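Long-range contacts in L-threonine dehydrogenase (Flavobacterium frigidimaris, PDB 2YY7), which binds NAD and probably catalyses the NAD-dependent oxidation of L-threonine at its 3-hydroxyl group, as a member of the short-chain dehydrogenase/reductase superfamily: residues E151-E155 with I236-Y240; T184-A188 with K210-M214; E251-I256 with L300-T304. Residue numbers count along the deposited sequence, not the author numbering.

Contact 1: residues E151-E155 with I236-Y240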
loop_
_atom_site.group_PDB
_atom_site.type_symbol
_atom_site.label_atom_id
_atom_site.label_comp_id
_atom_site.label_asym_id
_atom_site.label_seq_id
_atom_site.Cartn_x
_atom_site.Cartn_y
_atom_site.Cartn_z
ATOM N N GLU A 151 4.671 0.842 5.672
ATOM C CA GLU A 151 5.642 -0.249 5.766
ATOM C C GLU A 151 6.462 -0.358 4.486
ATOM O O GLU A 151 7.687 -0.483 4.535
ATOM C CB GLU A 151 4.938 -1.593 6.010
ATOM C CG GLU A 151 4.270 -1.725 7.366
ATOM C CD GLU A 151 3.805 -3.147 7.649
ATOM O OE1 GLU A 151 3.106 -3.356 8.662
ATOM O OE2 GLU A 151 4.140 -4.057 6.857
ATOM N N ARG A 152 5.781 -0.328 3.342
ATOM C CA ARG A 152 6.457 -0.423 2.051
ATOM C C ARG A 152 7.493 0.692 1.898
ATOM O O ARG A 152 8.613 0.452 1.434
ATOM C CB ARG A 152 5.442 -0.340 0.905
ATOM C CG ARG A 152 4.402 -1.472 0.847
ATOM C CD ARG A 152 5.013 -2.821 0.452
ATOM N NE ARG A 152 5.562 -3.533 1.602
ATOM C CZ ARG A 152 6.819 -3.950 1.704
ATOM N NH1 ARG A 152 7.674 -3.727 0.716
ATOM N NH2 ARG A 152 7.218 -4.593 2.797
ATOM N N TRP A 153 7.124 1.912 2.285
ATOM C CA TRP A 153 8.041 3.038 2.175
ATOM C C TRP A 153 9.197 2.965 3.174
ATOM O O TRP A 153 10.316 3.362 2.852
ATOM C CB TRP A 153 7.284 4.365 2.314
ATOM C CG TRP A 153 6.628 4.792 1.028
ATOM C CD1 TRP A 153 5.283 4.864 0.767
ATOM C CD2 TRP A 153 7.291 5.197 -0.178
ATOM N NE1 TRP A 153 5.073 5.293 -0.529
ATOM C CE2 TRP A 153 6.287 5.503 -1.129
ATOM C CE3 TRP A 153 8.638 5.333 -0.546
ATOM C CZ2 TRP A 153 6.589 5.938 -2.428
ATOM C CZ3 TRP A 153 8.939 5.765 -1.840
ATOM C CH2 TRP A 153 7.915 6.062 -2.763
ATOM N N CYS A 154 8.940 2.459 4.379
ATOM C CA CYS A 154 10.016 2.328 5.363
ATOM C C CYS A 154 11.079 1.386 4.810
ATOM O O CYS A 154 12.280 1.659 4.896
ATOM C CB CYS A 154 9.490 1.761 6.685
ATOM S SG CYS A 154 8.566 2.943 7.674
ATOM N N GLU A 155 10.627 0.274 4.242
ATOM C CA GLU A 155 11.534 -0.711 3.670
ATOM C C GLU A 155 12.286 -0.108 2.486
ATOM O O GLU A 155 13.484 -0.347 2.304
ATOM C CB GLU A 155 10.746 -1.937 3.215
ATOM C CG GLU A 155 11.606 -3.124 2.841
ATOM C CD GLU A 155 10.776 -4.319 2.429
ATOM O OE1 GLU A 155 10.151 -4.266 1.349
ATOM O OE2 GLU A 155 10.742 -5.307 3.187
ATOM N N ILE A 236 14.101 -7.327 9.465
ATOM C CA ILE A 236 12.905 -6.983 8.709
ATOM C C ILE A 236 12.805 -5.459 8.728
ATOM O O ILE A 236 12.802 -4.836 9.794
ATOM C CB ILE A 236 11.647 -7.623 9.333
ATOM C CG1 ILE A 236 11.818 -9.148 9.367
ATOM C CG2 ILE A 236 10.408 -7.246 8.520
ATOM C CD1 ILE A 236 10.637 -9.904 9.952
ATOM N N HIS A 237 12.722 -4.860 7.544
ATOM C CA HIS A 237 12.686 -3.412 7.444
ATOM C C HIS A 237 11.343 -2.794 7.064
ATOM O O HIS A 237 11.248 -1.594 6.787
ATOM C CB HIS A 237 13.815 -2.989 6.509
ATOM C CG HIS A 237 15.139 -3.565 6.909
ATOM N ND1 HIS A 237 15.814 -3.157 8.040
ATOM C CD2 HIS A 237 15.865 -4.583 6.388
ATOM C CE1 HIS A 237 16.896 -3.899 8.200
ATOM N NE2 HIS A 237 16.950 -4.773 7.212
ATOM N N SER A 238 10.309 -3.629 7.069
ATOM C CA SER A 238 8.948 -3.190 6.808
ATOM C C SER A 238 8.428 -2.973 8.231
ATOM O O SER A 238 8.496 -1.864 8.759
ATOM C CB SER A 238 8.160 -4.292 6.086
ATOM O OG SER A 238 8.338 -5.554 6.713
ATOM N N SER A 239 7.936 -4.041 8.856
ATOM C CA SER A 239 7.462 -3.972 10.239
ATOM C C SER A 239 7.347 -5.388 10.795
ATOM O O SER A 239 6.970 -6.318 10.076
ATOM C CB SER A 239 6.108 -3.265 10.331
ATOM O OG SER A 239 5.773 -2.988 11.688
ATOM N N TYR A 240 7.678 -5.541 12.073
ATOM C CA TYR A 240 7.633 -6.837 12.744
ATOM C C TYR A 240 6.276 -7.193 13.326
ATOM O O TYR A 240 5.609 -6.348 13.928
ATOM C CB TYR A 240 8.639 -6.867 13.902
ATOM C CG TYR A 240 10.061 -7.197 13.526
ATOM C CD1 TYR A 240 10.495 -8.522 13.468
ATOM C CD2 TYR A 240 10.981 -6.189 13.253
ATOM C CE1 TYR A 240 11.820 -8.834 13.151
ATOM C CE2 TYR A 240 12.305 -6.490 12.934
ATOM C CZ TYR A 240 12.714 -7.813 12.888
ATOM O OH TYR A 240 14.021 -8.112 12.589
HETATM O O HOH W 1 12.689 -6.069 5.034
#

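Contact 2: residues T184-A188 with K210-M214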
loop_
_atom_site.group_PDB
_atom_site.type_symbol
_atom_site.label_atom_id
_atom_site.label_comp_id
_atom_site.label_asym_id
_atom_site.label_seq_id
_atom_site.Cartn_x
_atom_site.Cartn_y
_atom_site.Cartn_z
ATOM N N THR A 184 -10.063 0.207 17.046
ATOM C CA THR A 184 -11.168 -0.747 17.052
ATOM C C THR A 184 -11.114 -1.647 18.284
ATOM O O THR A 184 -12.098 -2.295 18.640
ATOM C CB THR A 184 -11.137 -1.623 15.782
ATOM O OG1 THR A 184 -11.232 -0.785 14.624
ATOM C CG2 THR A 184 -12.289 -2.600 15.780
ATOM N N THR A 185 -9.957 -1.672 18.938
ATOM C CA THR A 185 -9.753 -2.494 20.124
ATOM C C THR A 185 -9.961 -1.722 21.427
ATOM O O THR A 185 -9.755 -2.260 22.516
ATOM C CB THR A 185 -8.325 -3.081 20.119
ATOM O OG1 THR A 185 -7.372 -2.027 19.932
ATOM C CG2 THR A 185 -8.165 -4.089 18.990
ATOM N N ASP A 186 -10.381 -0.465 21.319
ATOM C CA ASP A 186 -10.579 0.380 22.492
ATOM C C ASP A 186 -11.542 -0.166 23.549
ATOM O O ASP A 186 -11.504 0.269 24.701
ATOM C CB ASP A 186 -11.028 1.777 22.055
ATOM C CG ASP A 186 -9.948 2.527 21.281
ATOM O OD1 ASP A 186 -8.896 1.929 20.960
ATOM O OD2 ASP A 186 -10.155 3.720 20.993
ATOM N N TYR A 187 -12.394 -1.119 23.177
ATOM C CA TYR A 187 -13.339 -1.675 24.145
ATOM C C TYR A 187 -12.606 -2.350 25.305
ATOM O O TYR A 187 -13.125 -2.403 26.419
ATOM C CB TYR A 187 -14.279 -2.697 23.489
ATOM C CG TYR A 187 -13.769 -4.120 23.546
ATOM C CD1 TYR A 187 -12.966 -4.639 22.532
ATOM C CD2 TYR A 187 -14.047 -4.936 24.648
ATOM C CE1 TYR A 187 -12.450 -5.940 22.612
ATOM C CE2 TYR A 187 -13.529 -6.231 24.740
ATOM C CZ TYR A 187 -12.734 -6.723 23.718
ATOM O OH TYR A 187 -12.208 -7.995 23.814
ATOM N N ALA A 188 -11.407 -2.869 25.036
ATOM C CA ALA A 188 -10.617 -3.560 26.055
ATOM C C ALA A 188 -10.097 -2.610 27.135
ATOM O O ALA A 188 -9.566 -3.047 28.156
ATOM C CB ALA A 188 -9.455 -4.310 25.405
ATOM N N LYS A 210 -12.613 -12.542 18.731
ATOM C CA LYS A 210 -11.254 -12.798 19.198
ATOM C C LYS A 210 -10.255 -11.899 18.479
ATOM O O LYS A 210 -10.242 -11.827 17.252
ATOM C CB LYS A 210 -10.906 -14.270 18.970
ATOM C CG LYS A 210 -9.569 -14.714 19.530
ATOM C CD LYS A 210 -9.367 -16.195 19.254
ATOM C CE LYS A 210 -7.987 -16.659 19.674
ATOM N NZ LYS A 210 -7.758 -16.374 21.116
ATOM N N MET A 211 -9.417 -11.210 19.248
ATOM C CA MET A 211 -8.434 -10.304 18.664
ATOM C C MET A 211 -7.091 -10.356 19.367
ATOM O O MET A 211 -6.996 -10.794 20.515
ATOM C CB MET A 211 -8.942 -8.862 18.728
ATOM C CG MET A 211 -10.286 -8.632 18.057
ATOM S SD MET A 211 -10.804 -6.909 18.252
ATOM C CE MET A 211 -10.045 -6.187 16.807
ATOM N N PRO A 212 -6.028 -9.907 18.677
ATOM C CA PRO A 212 -4.665 -9.874 19.223
ATOM C C PRO A 212 -4.573 -8.618 20.088
ATOM O O PRO A 212 -4.877 -7.514 19.621
ATOM C CB PRO A 212 -3.785 -9.751 17.980
ATOM C CG PRO A 212 -4.661 -10.255 16.862
ATOM C CD PRO A 212 -6.000 -9.690 17.223
ATOM N N MET A 213 -4.154 -8.784 21.339
ATOM C CA MET A 213 -4.043 -7.658 22.258
ATOM C C MET A 213 -2.705 -7.667 22.984
ATOM O O MET A 213 -1.992 -8.672 22.978
ATOM C CB MET A 213 -5.174 -7.719 23.290
ATOM C CG MET A 213 -6.574 -7.574 22.705
ATOM S SD MET A 213 -7.080 -5.856 22.514
ATOM C CE MET A 213 -8.854 -6.052 22.284
ATOM N N MET A 214 -2.378 -6.539 23.609
ATOM C CA MET A 214 -1.141 -6.404 24.362
ATOM C C MET A 214 -1.278 -5.307 25.414
ATOM O O MET A 214 -1.881 -4.263 25.158
ATOM C CB MET A 214 0.021 -6.069 23.419
ATOM C CG MET A 214 1.371 -5.951 24.120
ATOM S SD MET A 214 2.713 -5.664 22.953
ATOM C CE MET A 214 2.836 -7.303 22.183
#

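Contact 3: residues E251-I256 with L300-T304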
loop_
_atom_site.group_PDB
_atom_site.type_symbol
_atom_site.label_atom_id
_atom_site.label_comp_id
_atom_site.label_asym_id
_atom_site.label_seq_id
_atom_site.Cartn_x
_atom_site.Cartn_y
_atom_site.Cartn_z
ATOM N N GLU A 251 -14.153 -13.390 27.328
ATOM C CA GLU A 251 -13.035 -13.772 28.183
ATOM C C GLU A 251 -12.518 -12.635 29.067
ATOM O O GLU A 251 -12.272 -12.851 30.253
ATOM C CB GLU A 251 -11.886 -14.345 27.341
ATOM C CG GLU A 251 -12.283 -15.582 26.536
ATOM C CD GLU A 251 -11.191 -16.062 25.589
ATOM O OE1 GLU A 251 -10.672 -15.241 24.802
ATOM O OE2 GLU A 251 -10.859 -17.265 25.620
ATOM N N ILE A 252 -12.347 -11.432 28.518
ATOM C CA ILE A 252 -11.846 -10.342 29.351
ATOM C C ILE A 252 -12.892 -9.915 30.378
ATOM O O ILE A 252 -12.551 -9.522 31.491
ATOM C CB ILE A 252 -11.381 -9.110 28.518
ATOM C CG1 ILE A 252 -10.886 -8.017 29.472
ATOM C CG2 ILE A 252 -12.513 -8.583 27.648
ATOM C CD1 ILE A 252 -10.109 -6.902 28.800
ATOM N N ALA A 253 -14.167 -10.009 30.008
ATOM C CA ALA A 253 -15.247 -9.654 30.922
ATOM C C ALA A 253 -15.271 -10.670 32.068
ATOM O O ALA A 253 -15.518 -10.314 33.218
ATOM C CB ALA A 253 -16.589 -9.649 30.183
ATOM N N ASN A 254 -15.003 -11.935 31.747
ATOM C CA ASN A 254 -14.987 -12.991 32.756
ATOM C C ASN A 254 -13.809 -12.828 33.711
ATOM O O ASN A 254 -13.916 -13.130 34.899
ATOM C CB ASN A 254 -14.924 -14.377 32.102
ATOM C CG ASN A 254 -16.261 -14.816 31.523
ATOM O OD1 ASN A 254 -17.314 -14.298 31.898
ATOM N ND2 ASN A 254 -16.225 -15.794 30.621
ATOM N N GLU A 255 -12.679 -12.355 33.196
ATOM C CA GLU A 255 -11.515 -12.158 34.048
ATOM C C GLU A 255 -11.812 -11.013 35.020
ATOM O O GLU A 255 -11.440 -11.069 36.194
ATOM C CB GLU A 255 -10.280 -11.823 33.208
ATOM C CG GLU A 255 -8.985 -11.843 34.007
ATOM C CD GLU A 255 -8.654 -13.223 34.546
ATOM O OE1 GLU A 255 -7.888 -13.310 35.526
ATOM O OE2 GLU A 255 -9.157 -14.222 33.988
ATOM N N ILE A 256 -12.480 -9.976 34.522
ATOM C CA ILE A 256 -12.838 -8.826 35.349
ATOM C C ILE A 256 -13.823 -9.243 36.442
ATOM O O ILE A 256 -13.771 -8.729 37.564
ATOM C CB ILE A 256 -13.470 -7.697 34.490
ATOM C CG1 ILE A 256 -12.408 -7.105 33.562
ATOM C CG2 ILE A 256 -14.061 -6.606 35.383
ATOM C CD1 ILE A 256 -12.948 -6.089 32.576
ATOM N N LEU A 300 -3.651 -12.191 29.989
ATOM C CA LEU A 300 -4.941 -11.636 30.394
ATOM C C LEU A 300 -5.110 -11.450 31.907
ATOM O O LEU A 300 -5.547 -10.390 32.359
ATOM C CB LEU A 300 -6.081 -12.501 29.852
ATOM C CG LEU A 300 -7.489 -12.025 30.222
ATOM C CD1 LEU A 300 -7.658 -10.553 29.829
ATOM C CD2 LEU A 300 -8.526 -12.897 29.524
ATOM N N GLU A 301 -4.764 -12.473 32.681
ATOM C CA GLU A 301 -4.882 -12.417 34.136
ATOM C C GLU A 301 -4.015 -11.346 34.806
ATOM O O GLU A 301 -4.504 -10.587 35.642
ATOM C CB GLU A 301 -4.558 -13.790 34.746
ATOM C CG GLU A 301 -4.385 -13.772 36.267
ATOM C CD GLU A 301 -4.159 -15.158 36.856
ATOM O OE1 GLU A 301 -3.349 -15.929 36.296
ATOM O OE2 GLU A 301 -4.784 -15.471 37.891
ATOM N N SER A 302 -2.732 -11.286 34.459
ATOM C CA SER A 302 -1.849 -10.292 35.067
ATOM C C SER A 302 -2.167 -8.868 34.613
ATOM O O SER A 302 -1.978 -7.912 35.366
ATOM C CB SER A 302 -0.374 -10.624 34.788
ATOM O OG SER A 302 -0.122 -10.786 33.404
ATOM N N MET A 303 -2.647 -8.716 33.384
ATOM C CA MET A 303 -2.992 -7.386 32.905
ATOM C C MET A 303 -4.253 -6.885 33.594
ATOM O O MET A 303 -4.333 -5.722 33.990
ATOM C CB MET A 303 -3.221 -7.381 31.397
ATOM C CG MET A 303 -3.850 -6.087 30.918
ATOM S SD MET A 303 -4.231 -6.082 29.185
ATOM C CE MET A 303 -5.750 -7.078 29.178
ATOM N N THR A 304 -5.246 -7.760 33.724
ATOM C CA THR A 304 -6.500 -7.389 34.366
ATOM C C THR A 304 -6.237 -6.938 35.801
ATOM O O THR A 304 -6.785 -5.938 36.258
ATOM C CB THR A 304 -7.498 -8.569 34.379
ATOM O OG1 THR A 304 -7.851 -8.910 33.032
ATOM C CG2 THR A 304 -8.764 -8.189 35.142
#

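Contact 1: residues E151-E155 with I236-Y240
His237 turns its carbonyl toward the helix. Its O lies 3.2 Å from Glu155 N, but the angle is too poor for a hydrogen bond, and Glu155 N is already bonded to Glu151 O in the helix. Water 1 makes the polar link instead. It accepts from His237 N and donates to Glu155 OE2, 2.8 Å from each. The closest CA pair is Ser238 with Glu151, at 4.5 Å; Ser238 CA also lies 3.8 Å from Glu151 O. Ser238 CB lies 3.4 Å from Arg152 NH2. Arg152 is held within the helix by a salt bridge from NH1 to Glu155 OE1 (2.6 Å), and NH1 also bonds Pro139 O of the second subunit. The helix, 142-161, packs on the Rossmann-type sheet of the short-chain dehydrogenase fold and carries the NAD-binding Lys147. Ser239 then places its CB 3.4 Å from Glu151 OE1. That carboxylate binds Ser117 and Arg169, while Ser239 OG bonds Ser167. Tyr240 turns away from the helix, and its backbone pairs with strand 164-174.

Contact 2: residues T184-A188 with K210-M214
Apolar packing holds these two segments together. No hydrogen bond crosses between them, and the closest CA atoms, those of Thr185 and Met213, are still 8.0 Å apart. Two methionines fill the gap. Met211 and Met213 are two apart on a strand, so both point toward 184-188, while Pro212 between them points away. The Met213 methyl is the main point of contact. Its CE lies 3.7 Å from Thr185 CB, 3.6 Å from Ala188 CB and 3.6 Å from Tyr187 CE1. It thus sits in a small apolar pocket at the start of helix 187-197. Met211 reaches the earlier residues of the segment, with its CE 3.6 Å from Thr185 CG2 and 4.4 Å from Thr184 CG2.

Polar groups of 184-188 bond within the segment or outside the contact. Ala188 N bonds Thr185 O at 3.1 Å. Thr184 OG1 bonds Ser80. Thr185 OG1 bonds a glycerol, probably from the crystallisation liquor, and the Thr185 side chain is about 4 Å from the bound NAD. Thr185 therefore meets the methionines through its carbon atoms beside the cofactor pocket.

Strand 211-215 belongs to the main sheet of this Rossmann-type fold. It runs parallel to strand 164-174 on one side and antiparallel to strand 245-247 on the other. Met213 also packs on Met245 and Phe247, and Ala188 packs on Ile174. Helix 272-276 adds Ala276 against Thr184 and Met211.

Contact 3: residues E251-I256 with L300-T304
The two helical segments cross at -55°, and their axes come within 10.0 Å. The nearest CA pairs are Glu255 with Glu301 and Ile256 with Thr304, both at 6.6 Å. Leu300 points toward helix 249-257. Its CD2 lies 3.8 Å from Glu251 O, its CD1 4.1 Å from Ile252 CG1, and its CG 4.1 Å from Glu255 CG. Thr304, one turn later, also points across. Its OG1 is 3.3 Å from Glu255 CG but donates a 2.8 Å hydrogen bond to Leu300 O in its own helix. Thr304 CG2 meets Ile256 CG1 at 4.1 Å. Glu255 extends over the start of helix 300-311, with OE1 3.4 Å from Glu301 CA. Glu255 OE1 lies 4.5 Å from the like charge of Glu301 OE2, and Glu255 OE2 makes a long, weak ion pair with Lys258. The contact packs the C-terminal helix 300-311 against helix 249-257, which follows strand 245-247. Phe247 of that strand touches Ile252, Leu300 and Met303, and Phe192 of helix 187-197 touches Ile252 and Thr304.

Contacts 2 and 3 are neighbours, with centres 12 Å apart. They touch where Tyr187 CE2 meets Ile252 CG2 at 3.9 Å, and both pack on strand 245-247. Contact 1 lies farther away, its centre 33 Å from that of contact 3, across the centre of the chain. The touching residues of contact 2 are all buried, and its chemistry is methionine packing beside the cofactor. Contact 1 is also largely buried but much more polar. It joins a helix to a loop through a water, and its helix also meets the second subunit. Contact 3 has a buried apolar side, yet its glutamates Glu251 and Glu301 are exposed.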